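Local structure of galectin (Xenopus laevis, 3WUD) at residues G24-P27 against K28-S32; R51-E55 against G56-K60. The protein binds beta-galactosides such as lactose, and probably laminin, through a galectin beta-sandwich domain. All coordinates share one frame; numbering follows the deposited sequence.

Contact 1: residues G24-P27 against K28-S32; sequences GFIP and KDAKS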
ATOM      1  N   GLY A  24       6.966   1.276   9.228  1.00 17.72           N
ATOM      2  CA  GLY A  24       7.772   2.147   8.410  1.00 18.18           C
ATOM      3  C   GLY A  24       9.058   2.465   9.164  1.00 18.85           C
ATOM      4  O   GLY A  24       9.145   2.217  10.373  1.00 20.28           O
ATOM      5  N   PHE A  25      10.004   3.105   8.467  1.00 18.25           N
ATOM      6  CA  PHE A  25      11.284   3.478   9.055  1.00 19.68           C
ATOM      7  C   PHE A  25      11.375   4.997   9.143  1.00 16.62           C
ATOM      8  O   PHE A  25      11.161   5.664   8.172  1.00 18.90           O
ATOM      9  CB  PHE A  25      12.496   2.931   8.249  1.00 19.12           C
ATOM     10  CG  PHE A  25      13.838   3.167   8.939  1.00 20.10           C
ATOM     11  CD1 PHE A  25      14.383   2.208   9.782  1.00 22.83           C
ATOM     12  CD2 PHE A  25      14.523   4.343   8.726  1.00 22.90           C
ATOM     13  CE1 PHE A  25      15.604   2.431  10.411  1.00 23.86           C
ATOM     14  CE2 PHE A  25      15.767   4.584   9.353  1.00 19.91           C
ATOM     15  CZ  PHE A  25      16.278   3.639  10.199  1.00 24.23           C
ATOM     16  N   ILE A  26      11.659   5.494  10.345  1.00 19.80           N
ATOM     17  CA  ILE A  26      11.772   6.905  10.562  1.00 17.65           C
ATOM     18  C   ILE A  26      13.248   7.280  10.343  1.00 18.22           C
ATOM     19  O   ILE A  26      14.051   6.804  11.099  1.00 17.81           O
ATOM     20  CB  ILE A  26      11.374   7.305  11.974  1.00 18.01           C
ATOM     21  CG1 ILE A  26       9.957   6.869  12.325  1.00 18.48           C
ATOM     22  CG2 ILE A  26      11.498   8.790  12.131  1.00 18.52           C
ATOM     23  CD1 ILE A  26       9.699   6.757  13.813  1.00 18.80           C
ATOM     24  N   PRO A  27      13.552   8.118   9.342  1.00 19.22           N
ATOM     25  CA  PRO A  27      14.888   8.642   9.082  1.00 20.69           C
ATOM     26  C   PRO A  27      15.541   9.246  10.337  1.00 20.36           C
ATOM     27  O   PRO A  27      14.897   9.845  11.232  1.00 17.48           O
ATOM     28  CB  PRO A  27      14.663   9.727   8.020  1.00 21.14           C
ATOM     29  CG  PRO A  27      13.296   9.437   7.428  1.00 22.31           C
ATOM     30  CD  PRO A  27      12.530   8.790   8.499  1.00 20.40           C
ATOM     31  N   LYS A  28      16.864   9.120  10.384  1.00 20.51           N
ATOM     32  CA  LYS A  28      17.595   9.481  11.602  1.00 22.30           C
ATOM     33  C   LYS A  28      17.488  11.001  11.905  1.00 21.28           C
ATOM     34  O   LYS A  28      17.621  11.447  13.082  1.00 21.83           O
ATOM     35  CB  LYS A  28      19.084   9.040  11.431  1.00 24.34           C
ATOM     36  CG  LYS A  28      20.015   9.521  12.546  1.00 28.67           C
ATOM     37  CD  LYS A  28      19.479   9.066  13.920  1.00 32.48           C
ATOM     38  CE  LYS A  28      20.572   8.745  14.937  1.00 33.38           C
ATOM     39  NZ  LYS A  28      19.989   7.835  15.981  1.00 34.23           N
ATOM     40  N   ASP A  29      17.269  11.784  10.874  1.00 23.11           N
ATOM     41  CA  ASP A  29      17.175  13.239  11.034  1.00 27.74           C
ATOM     42  C   ASP A  29      15.737  13.778  10.859  1.00 27.38           C
ATOM     43  O   ASP A  29      15.558  14.961  10.564  1.00 23.95           O
ATOM     44  CB  ASP A  29      18.038  13.895   9.981  1.00 31.80           C
ATOM     45  CG  ASP A  29      17.577  13.581   8.582  1.00 36.67           C
ATOM     46  OD1 ASP A  29      16.709  12.680   8.408  1.00 44.59           O
ATOM     47  OD2 ASP A  29      18.105  14.229   7.656  1.00 42.80           O
ATOM     48  N   ALA A  30      14.730  12.907  11.061  1.00 23.80           N
ATOM     49  CA  ALA A  30      13.324  13.288  10.902  1.00 22.83           C
ATOM     50  C   ALA A  30      12.937  14.338  11.942  1.00 17.47           C
ATOM     51  O   ALA A  30      13.164  14.159  13.120  1.00 22.20           O
ATOM     52  CB  ALA A  30      12.453  12.042  11.065  1.00 20.63           C
ATOM     53  N   LYS A  31      12.332  15.426  11.482  1.00 20.40           N
ATOM     54  CA  LYS A  31      11.761  16.422  12.394  1.00 20.90           C
ATOM     55  C   LYS A  31      10.335  16.068  12.724  1.00 16.58           C
ATOM     56  O   LYS A  31       9.881  16.426  13.798  1.00 17.13           O
ATOM     57  CB  LYS A  31      11.827  17.802  11.793  1.00 24.13           C
ATOM     58  CG  LYS A  31      13.248  18.356  11.761  1.00 29.52           C
ATOM     59  CD  LYS A  31      13.344  19.161  10.489  1.00 32.29           C
ATOM     60  CE  LYS A  31      13.170  20.630  10.781  1.00 34.03           C
ATOM     61  NZ  LYS A  31      14.528  21.226  11.095  1.00 35.53           N
ATOM     62  N   SER A  32       9.638  15.362  11.802  1.00 17.10           N
ATOM     63  CA  SER A  32       8.262  14.860  12.026  1.00 17.44           C
ATOM     64  C   SER A  32       7.924  13.844  10.893  1.00 15.60           C
ATOM     65  O   SER A  32       8.675  13.737   9.899  1.00 16.58           O
ATOM     66  CB  SER A  32       7.229  16.013  11.984  1.00 19.52           C
ATOM     67  OG  SER A  32       7.237  16.596  10.729  1.00 22.14           O
TER

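Contact 2: residues R51-E55 against G56-K60; sequences RFDHE and GDTNK. With GLC (alpha-D-glucopyranose), chain B; GAL (beta-D-galactopyranose), chain C; SO4 (sulfate ion), chain D.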
ATOM      1  N   ARG A  51       5.788  14.570  16.043  1.00 13.57           N
ATOM      2  CA  ARG A  51       6.658  15.642  15.860  1.00 12.94           C
ATOM      3  C   ARG A  51       7.812  15.519  16.872  1.00 14.66           C
ATOM      4  O   ARG A  51       7.578  15.618  18.117  1.00 16.05           O
ATOM      5  CB  ARG A  51       5.957  16.970  16.137  1.00 13.47           C
ATOM      6  CG  ARG A  51       4.839  17.238  15.147  1.00 15.92           C
ATOM      7  CD  ARG A  51       4.201  18.615  15.312  1.00 17.20           C
ATOM      8  NE  ARG A  51       3.164  18.845  14.289  1.00 18.32           N
ATOM      9  CZ  ARG A  51       2.324  19.893  14.311  1.00 18.03           C
ATOM     10  NH1 ARG A  51       2.443  20.812  15.243  1.00 20.23           N
ATOM     11  NH2 ARG A  51       1.416  20.058  13.351  1.00 16.45           N
ATOM     12  N   PHE A  52       9.009  15.354  16.325  1.00 16.59           N
ATOM     13  CA  PHE A  52      10.265  15.350  17.102  1.00 18.76           C
ATOM     14  C   PHE A  52      10.665  16.774  17.427  1.00 20.34           C
ATOM     15  O   PHE A  52      10.930  17.093  18.585  1.00 22.68           O
ATOM     16  CB  PHE A  52      11.389  14.686  16.302  1.00 16.11           C
ATOM     17  CG  PHE A  52      11.182  13.228  16.060  1.00 16.88           C
ATOM     18  CD1 PHE A  52      11.441  12.314  17.052  1.00 18.13           C
ATOM     19  CD2 PHE A  52      10.738  12.782  14.829  1.00 16.99           C
ATOM     20  CE1 PHE A  52      11.186  10.954  16.881  1.00 19.66           C
ATOM     21  CE2 PHE A  52      10.502  11.419  14.629  1.00 17.79           C
ATOM     22  CZ  PHE A  52      10.717  10.514  15.645  1.00 17.36           C
ATOM     23  N   ASP A  53      10.781  17.594  16.390  1.00 20.14           N
ATOM     24  CA  ASP A  53      10.820  19.056  16.529  1.00 24.55           C
ATOM     25  C   ASP A  53      10.222  19.765  15.360  1.00 21.33           C
ATOM     26  O   ASP A  53      10.902  20.009  14.344  1.00 19.55           O
ATOM     27  CB  ASP A  53      12.256  19.559  16.684  1.00 27.44           C
ATOM     28  CG  ASP A  53      12.327  21.085  16.771  1.00 37.16           C
ATOM     29  OD1 ASP A  53      11.358  21.717  17.267  1.00 38.06           O
ATOM     30  OD2 ASP A  53      13.372  21.644  16.326  1.00 51.02           O
ATOM     31  N   HIS A  54       8.946  20.141  15.511  1.00 19.94           N
ATOM     32  CA  HIS A  54       8.251  20.711  14.371  1.00 21.36           C
ATOM     33  C   HIS A  54       7.151  21.579  14.852  1.00 17.86           C
ATOM     34  O   HIS A  54       6.463  21.268  15.790  1.00 17.63           O
ATOM     35  CB  HIS A  54       7.766  19.555  13.451  1.00 21.88           C
ATOM     36  CG  HIS A  54       7.011  20.029  12.262  1.00 26.74           C
ATOM     37  ND1 HIS A  54       7.559  20.859  11.308  1.00 27.26           N
ATOM     38  CD2 HIS A  54       5.745  19.768  11.857  1.00 27.16           C
ATOM     39  CE1 HIS A  54       6.641  21.134  10.393  1.00 27.67           C
ATOM     40  NE2 HIS A  54       5.548  20.453  10.682  1.00 29.03           N
ATOM     41  N   GLU A  55       7.021  22.743  14.242  1.00 23.60           N
ATOM     42  CA  GLU A  55       6.002  23.736  14.643  1.00 22.48           C
ATOM     43  C   GLU A  55       6.035  24.041  16.130  1.00 22.84           C
ATOM     44  O   GLU A  55       5.003  24.262  16.694  1.00 25.17           O
ATOM     45  CB  GLU A  55       4.575  23.283  14.228  1.00 22.34           C
ATOM     46  CG  GLU A  55       4.408  22.981  12.755  1.00 25.05           C
ATOM     47  CD  GLU A  55       4.227  24.220  11.878  1.00 28.75           C
ATOM     48  OE1 GLU A  55       3.966  24.061  10.660  1.00 32.28           O
ATOM     49  OE2 GLU A  55       4.278  25.339  12.407  1.00 28.87           O
ATOM     50  N   GLY A  56       7.225  24.068  16.757  1.00 25.73           N
ATOM     51  CA  GLY A  56       7.388  24.290  18.216  1.00 24.96           C
ATOM     52  C   GLY A  56       7.037  23.143  19.174  1.00 25.17           C
ATOM     53  O   GLY A  56       7.110  23.285  20.438  1.00 22.71           O
ATOM     54  N   ASP A  57       6.706  21.976  18.594  1.00 22.67           N
ATOM     55  CA  ASP A  57       6.312  20.794  19.358  1.00 21.67           C
ATOM     56  C   ASP A  57       7.508  19.831  19.384  1.00 21.84           C
ATOM     57  O   ASP A  57       8.150  19.651  18.320  1.00 24.27           O
ATOM     58  CB  ASP A  57       5.098  20.102  18.735  1.00 21.58           C
ATOM     59  CG  ASP A  57       3.882  20.953  18.788  1.00 22.86           C
ATOM     60  OD1 ASP A  57       3.620  21.574  19.831  1.00 20.21           O
ATOM     61  OD2 ASP A  57       3.229  21.048  17.739  1.00 20.45           O
ATOM     62  N   THR A  58       7.871  19.351  20.590  1.00 21.31           N
ATOM     63  CA  THR A  58       8.942  18.391  20.843  0.50 21.39           C
ATOM     64  C   THR A  58       8.369  17.125  21.458  1.00 23.03           C
ATOM     65  O   THR A  58       7.771  17.145  22.554  1.00 21.02           O
ATOM     66  CB  THR A  58      10.017  18.967  21.812  1.00 26.86           C
ATOM     67  OG1 THR A  58      10.683  20.052  21.143  1.00 27.23           O
ATOM     68  CG2 THR A  58      11.076  17.833  22.183  1.00 29.94           C
ATOM     69  N   ASN A  59       8.523  15.992  20.750  1.00 21.13           N
ATOM     70  CA  ASN A  59       7.977  14.726  21.197  1.00 22.10           C
ATOM     71  C   ASN A  59       6.514  14.742  21.573  1.00 21.03           C
ATOM     72  O   ASN A  59       6.130  14.264  22.658  1.00 18.55           O
ATOM     73  CB  ASN A  59       8.866  14.107  22.316  1.00 24.62           C
ATOM     74  CG  ASN A  59      10.331  13.896  21.856  1.00 24.96           C
ATOM     75  OD1 ASN A  59      10.675  14.034  20.685  1.00 27.87           O
ATOM     76  ND2 ASN A  59      11.184  13.562  22.799  1.00 25.41           N
ATOM     77  N   LYS A  60       5.687  15.293  20.643  1.00 17.51           N
ATOM     78  CA  LYS A  60       4.242  15.240  20.824  1.00 19.08           C
ATOM     79  C   LYS A  60       3.691  14.605  19.569  1.00 14.47           C
ATOM     80  O   LYS A  60       4.238  14.783  18.515  1.00 18.54           O
ATOM     81  CB  LYS A  60       3.624  16.637  20.928  1.00 19.64           C
ATOM     82  CG  LYS A  60       4.246  17.543  22.012  1.00 22.24           C
ATOM     83  CD  LYS A  60       3.795  17.085  23.363  1.00 20.67           C
ATOM     84  CE  LYS A  60       4.388  17.973  24.471  1.00 22.45           C
ATOM     85  NZ  LYS A  60       5.733  17.433  24.817  1.00 22.26           N
TER
HETATM   86  C1  GLC B   1      -0.483  26.205  14.617  1.00 23.44           C
HETATM   87  C2  GLC B   1       0.048  24.892  15.148  1.00 18.08           C
HETATM   88  C3  GLC B   1       0.591  23.917  14.149  1.00 18.41           C
HETATM   89  C4  GLC B   1       0.047  24.115  12.716  1.00 16.24           C
HETATM   90  C5  GLC B   1       0.070  25.574  12.260  1.00 18.37           C
HETATM   91  C6  GLC B   1      -0.781  25.800  11.052  1.00 21.47           C
HETATM   92  O1  GLC B   1      -0.257  27.299  15.468  1.00 20.38           O
HETATM   93  O2  GLC B   1       0.861  24.946  16.302  1.00 19.10           O
HETATM   94  O3  GLC B   1       0.332  22.618  14.697  1.00 16.31           O
HETATM   95  O4  GLC B   1       0.904  23.381  11.918  1.00 17.28           O
HETATM   96  O5  GLC B   1      -0.445  26.446  13.225  1.00 19.67           O
HETATM   97  O6  GLC B   1      -0.619  27.180  10.734  1.00 32.04           O
HETATM   98  C1  GAL C   2       0.154  22.528  11.007  1.00 17.14           C
HETATM   99  C2  GAL C   2       1.103  21.835  10.039  1.00 19.74           C
HETATM  100  C3  GAL C   2       0.411  20.844   9.105  1.00 16.22           C
HETATM  101  C4  GAL C   2      -0.494  19.934   9.947  1.00 17.27           C
HETATM  102  C5  GAL C   2      -1.385  20.792  10.858  1.00 15.40           C
HETATM  103  C6  GAL C   2      -2.323  20.020  11.759  1.00 14.87           C
HETATM  104  O2  GAL C   2       1.734  22.806   9.214  1.00 19.09           O
HETATM  105  O3  GAL C   2       1.384  20.169   8.329  1.00 17.40           O
HETATM  106  O4  GAL C   2       0.307  19.058  10.752  1.00 16.75           O
HETATM  107  O5  GAL C   2      -0.635  21.623  11.752  1.00 15.01           O
HETATM  108  O6  GAL C   2      -3.141  20.838  12.573  1.00 16.76           O
HETATM  109  S   SO4 D 203       9.897  23.703  11.996  1.00 50.70           S
HETATM  110  O1  SO4 D 203      10.806  24.130  13.100  1.00 50.06           O
HETATM  111  O2  SO4 D 203       8.506  24.009  12.402  1.00 44.05           O
HETATM  112  O3  SO4 D 203      10.180  24.387  10.708  1.00 47.42           O
HETATM  113  O4  SO4 D 203      10.076  22.254  11.647  1.00 49.34           O
HETATM  114  O   HOH W   1       9.916  23.636  15.848  1.00 28.83           O

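Contact 1: residues G24-P27 against K28-S32
Ala30 folds back on Pro27 in a type I beta turn, where the chain leaves strand 19-26 of the five-stranded sheet of the galectin sandwich and heads for strand 34-37 of the other sheet. The turn is closed by one bond, Ala30 N to Pro27 O at 3.1 Å, with an angle of 157° at the hydrogen. The Ala30 side chain presses on the same carbonyl, its CB 3.3 Å from Pro27 O.

Two methyl groups also meet across the turn. CB of Ala30 points back at the strand end and touches CG2 of Ile26 at 3.6 Å, tip against tip. Ile26 presents this branch because CG1 is turned beside the backbone N (chi1 -57°), which leaves CG2 anti to N and against the turn. Ile26 also packs on Phe33, Phe52 and Phe82. The proline ring comes alongside more loosely, with Pro27 CD 4.1 Å from Ala30 CB.

On the turn's exposed part, Lys28 CB starts away from the strand, though it touches Pro27 C at 3.7 Å. Asp29, with chi1 at 62°, holds CG between its own N and carbonyl carbon, which brings OD1 to 3.6 Å from CB of Pro27.

Contact 2: residues R51-E55 against G56-K60
Asp57 OD2 is gripped by two arginines: Arg51 NH1 forms a salt bridge with it at 2.6 Å, and Arg76 NH2 shares it. Carboxylate and Arg51 guanidinium are nearly coplanar (22° apart), and OD2 is met almost end-on. GLC O3, in the guanidinium plane, accepts from Arg51 NH1 at 2.8 Å and from NH2 at 3.1 Å. NH2 also donates to GAL O4 at 3.0 Å and, weakly, to GAL O5. An extended chain from CG to NE carries the group from the strand end to the sugar. The bonds from NE to Asn49 OD1 and from NH1 to Asp57 OD2 restrain the guanidinium's rotation.

Asp57 is placed by a type I' turn, His54 to Asp57, whose single antiparallel bridge pairs His54 N with Asp57 O and Asp57 N with His54 O. Arg51 and Lys60 form a second hydrogen-bonded pair at the base, Arg51 N reaching Lys60 O at 2.9 Å. A G1 bulge sets two residues, Asn59 (with positive phi) and Lys60, against the single Arg51.

In Glu55, chi1 of -56° sets CG 3.8 Å above the guanidinium plane, offset toward the rim, and also over a face of the His54 ring. The bend at chi2 (-80°) carries the carboxylate to the sugar, where OE1 accepts from GAL O2 at 2.9 Å. A sulfate, probably from the crystallisation liquor, accepts from Glu55 N and, at the imidazole edge, from His54 ND1. The Asp57 carboxylate probably favours the positive charge of Arg51, consistent with a held donor edge that meets oxygens of both sugar rings.

From the N terminus, the chain runs along strand 19-26 of the five-stranded sheet; contact 1 turns it at the strand's end, and the chain then passes to strand 34-37 of the six-stranded sheet. Contact 2 follows later, closing the loop between neighbouring strands 43-51 and 60-67 beside the sugar site. The two are therefore in series, neither enclosing nor crossing the other. Their centres lie about 13 Å apart, yet they touch: Lys31 O sits 2.9 Å from Phe52 N and 3.0 Å from Asp53 N, both probable hydrogen bonds. Ala30 O and Ser32 OG add packing against Phe52 and His54, joining the connection between the sheets to the sugar-binding loop.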